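Local coordinates for tail fiber protein (Pseudomonas aeruginosa, PDB 6CL6) that probably recognises the surface of target Pseudomonas cells as the trimeric receptor-binding fiber of an R2 pyocin, a contractile injection system, at residues P34-G39 / T54-L59. Sequence-based numbering, arbitrary orientation.
Sequences PVFARG and TVPLML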
ATOM      1  N   PRO A  34      27.428 -80.481 -15.525  1.00 11.37           N
ATOM      2  CA  PRO A  34      26.219 -80.256 -14.730  1.00 16.86           C
ATOM      3  C   PRO A  34      25.528 -78.999 -15.256  1.00 14.62           C
ATOM      4  O   PRO A  34      26.181 -78.050 -15.687  1.00 15.27           O
ATOM      5  CB  PRO A  34      26.754 -80.076 -13.304  1.00 12.98           C
ATOM      6  CG  PRO A  34      28.069 -80.778 -13.298  1.00 15.12           C
ATOM      7  CD  PRO A  34      28.655 -80.544 -14.689  1.00 17.16           C
ATOM      8  N   VAL A  35      24.193 -78.999 -15.217  1.00  8.27           N
ATOM      9  CA  VAL A  35      23.450 -78.026 -16.001  1.00 16.33           C
ATOM     10  C   VAL A  35      23.711 -76.609 -15.540  1.00  9.32           C
ATOM     11  O   VAL A  35      23.757 -75.692 -16.373  1.00  9.60           O
ATOM     12  CB  VAL A  35      21.938 -78.341 -15.992  1.00 18.14           C
ATOM     13  CG1 VAL A  35      21.676 -79.667 -16.714  1.00 19.29           C
ATOM     14  CG2 VAL A  35      21.379 -78.391 -14.587  1.00 15.20           C
ATOM     15  N   PHE A  36      23.921 -76.392 -14.232  1.00 13.29           N
ATOM     16  CA  PHE A  36      24.142 -75.019 -13.757  1.00 14.62           C
ATOM     17  C   PHE A  36      25.415 -74.418 -14.327  1.00 14.45           C
ATOM     18  O   PHE A  36      25.523 -73.192 -14.463  1.00 15.56           O
ATOM     19  CB  PHE A  36      24.167 -74.987 -12.218  1.00 12.77           C
ATOM     20  CG  PHE A  36      25.095 -75.976 -11.595  1.00 12.46           C
ATOM     21  CD1 PHE A  36      26.480 -75.721 -11.548  1.00 12.53           C
ATOM     22  CD2 PHE A  36      24.616 -77.132 -11.022  1.00 12.03           C
ATOM     23  CE1 PHE A  36      27.346 -76.620 -10.935  1.00 18.51           C
ATOM     24  CE2 PHE A  36      25.485 -78.044 -10.429  1.00 10.92           C
ATOM     25  CZ  PHE A  36      26.842 -77.767 -10.375  1.00 14.56           C
ATOM     26  N   ALA A  37      26.390 -75.251 -14.676  1.00 11.94           N
ATOM     27  CA  ALA A  37      27.621 -74.739 -15.286  1.00 11.64           C
ATOM     28  C   ALA A  37      27.452 -74.364 -16.743  1.00 13.95           C
ATOM     29  O   ALA A  37      28.327 -73.699 -17.312  1.00 13.69           O
ATOM     30  CB  ALA A  37      28.753 -75.762 -15.134  1.00 14.17           C
ATOM     31  N   ARG A  38      26.330 -74.736 -17.359  1.00  7.78           N
ATOM     32  CA  ARG A  38      25.968 -74.287 -18.702  1.00  7.47           C
ATOM     33  C   ARG A  38      25.066 -73.057 -18.650  1.00  6.82           C
ATOM     34  O   ARG A  38      24.610 -72.593 -19.685  1.00 11.35           O
ATOM     35  CB  ARG A  38      25.277 -75.426 -19.443  1.00 11.36           C
ATOM     36  CG  ARG A  38      26.076 -76.735 -19.507  1.00 13.24           C
ATOM     37  CD  ARG A  38      25.225 -77.876 -20.027  1.00 16.11           C
ATOM     38  NE  ARG A  38      24.711 -77.615 -21.357  1.00 14.15           N
ATOM     39  CZ  ARG A  38      23.785 -78.351 -21.963  1.00 14.51           C
ATOM     40  NH1 ARG A  38      23.284 -79.417 -21.353  1.00 17.18           N
ATOM     41  NH2 ARG A  38      23.369 -78.026 -23.202  1.00 15.91           N
ATOM     42  N   GLY A  39      24.802 -72.538 -17.464  1.00 11.80           N
ATOM     43  CA  GLY A  39      23.836 -71.466 -17.324  1.00  8.81           C
ATOM     44  C   GLY A  39      22.386 -71.904 -17.325  1.00  9.98           C
ATOM     45  O   GLY A  39      21.489 -71.043 -17.373  1.00  7.98           O
ATOM     46  N   THR A  54      21.997 -75.337  -2.749  1.00 11.34           N
ATOM     47  CA  THR A  54      23.310 -75.945  -2.773  1.00  9.56           C
ATOM     48  C   THR A  54      23.900 -75.987  -4.170  1.00 13.65           C
ATOM     49  O   THR A  54      24.962 -76.577  -4.348  1.00 14.68           O
ATOM     50  CB  THR A  54      23.285 -77.394  -2.217  1.00 17.05           C
ATOM     51  OG1 THR A  54      22.495 -78.192  -3.114  1.00 14.98           O
ATOM     52  CG2 THR A  54      22.726 -77.451  -0.846  1.00 13.40           C
ATOM     53  N   VAL A  55      23.229 -75.420  -5.169  1.00 11.63           N
ATOM     54  CA  VAL A  55      23.764 -75.328  -6.519  1.00 10.97           C
ATOM     55  C   VAL A  55      23.828 -73.850  -6.887  1.00 12.55           C
ATOM     56  O   VAL A  55      23.058 -73.038  -6.337  1.00 18.04           O
ATOM     57  CB  VAL A  55      22.911 -76.129  -7.505  1.00 19.31           C
ATOM     58  CG1 VAL A  55      22.943 -77.607  -7.129  1.00 28.89           C
ATOM     59  CG2 VAL A  55      21.466 -75.613  -7.510  1.00 22.11           C
ATOM     60  N   PRO A  56      24.714 -73.456  -7.801  1.00 10.94           N
ATOM     61  CA  PRO A  56      24.949 -72.028  -8.005  1.00  8.80           C
ATOM     62  C   PRO A  56      23.916 -71.326  -8.843  1.00 11.92           C
ATOM     63  O   PRO A  56      23.941 -70.100  -8.890  1.00  9.57           O
ATOM     64  CB  PRO A  56      26.324 -71.990  -8.675  1.00 11.58           C
ATOM     65  CG  PRO A  56      26.499 -73.341  -9.300  1.00 14.45           C
ATOM     66  CD  PRO A  56      25.766 -74.302  -8.400  1.00 17.55           C
ATOM     67  N   LEU A  57      22.958 -72.037  -9.427  1.00  8.29           N
ATOM     68  CA  LEU A  57      21.892 -71.425 -10.195  1.00 13.72           C
ATOM     69  C   LEU A  57      20.615 -72.245 -10.028  1.00 18.54           C
ATOM     70  O   LEU A  57      20.629 -73.469 -10.154  1.00 13.65           O
ATOM     71  CB  LEU A  57      22.303 -71.302 -11.677  1.00  7.26           C
ATOM     72  CG  LEU A  57      21.293 -70.644 -12.606  1.00  8.69           C
ATOM     73  CD1 LEU A  57      21.132 -69.203 -12.328  1.00  7.13           C
ATOM     74  CD2 LEU A  57      21.683 -70.832 -14.025  1.00  7.04           C
ATOM     75  N   MET A  58      19.525 -71.567  -9.673  1.00  9.14           N
ATOM     76  CA  MET A  58      18.199 -72.157  -9.677  1.00 12.50           C
ATOM     77  C   MET A  58      17.216 -71.104 -10.182  1.00 12.31           C
ATOM     78  O   MET A  58      17.545 -69.911 -10.319  1.00 17.60           O
ATOM     79  CB  MET A  58      17.771 -72.644  -8.298  1.00 19.82           C
ATOM     80  CG  MET A  58      17.724 -71.526  -7.270  1.00 15.83           C
ATOM     81  SD  MET A  58      17.258 -72.092  -5.624  1.00 28.54           S
ATOM     82  CE  MET A  58      18.400 -73.441  -5.352  1.00 42.98           C
ATOM     83  N   LEU A  59      16.011 -71.564 -10.504  1.00  8.07           N
ATOM     84  CA  LEU A  59      14.884 -70.719 -10.893  1.00 10.31           C
ATOM     85  C   LEU A  59      13.707 -71.111 -10.006  1.00 11.73           C
ATOM     86  O   LEU A  59      13.370 -72.292  -9.925  1.00 10.78           O
ATOM     87  CB  LEU A  59      14.500 -70.899 -12.350  1.00 18.47           C
ATOM     88  CG  LEU A  59      13.199 -70.265 -12.896  1.00  9.88           C
ATOM     89  CD1 LEU A  59      13.277 -68.750 -12.892  1.00  7.65           C
ATOM     90  CD2 LEU A  59      12.910 -70.786 -14.285  1.00 21.87           C
TER
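Phe36, on the short 3-10 turn 35-38, lies sandwiched between two prolines. Over one face of its ring stands CB of Pro34, the residue just before the turn; over the opposite face comes Pro56, whose CD sits 3.6 Å from the Phe36 ring centroid and 17° off the ring normal, a CH-pi contact. The proline is shifted toward the CD1 side of the ring, with Pro56 CG 3.3 Å from Phe36 CD1. CG of Phe36 takes the crowded position between backbone N and carbonyl carbon (chi1 51°), which lets the ring fold back over Pro34. Val55 meets the other ring flank obliquely, its CB 4.0 Å from Phe36 CD2. The contact joins the loop after strand 23-25 to the approach and first residue of strand 57-60, an outermost strand of a five-stranded antiparallel sheet in this subunit of the trimeric fiber. Pro56 and Met58 form backbone hydrogen bonds with Ser76 and Ile74 of strand 72-79. Leu57 meets Phe36 at the root of the side chain, CB to CB at 4.2 Å, and with CG anti to its backbone N (chi1 -179°) its CD2 reaches 3.4 Å from the carbonyl O of Gly39, just after the turn. No hydrogen bond joins the two segments. Neighbouring subunits complete the surroundings: Ala37 of the second packs on Phe36, and Met77 of the third on Leu57.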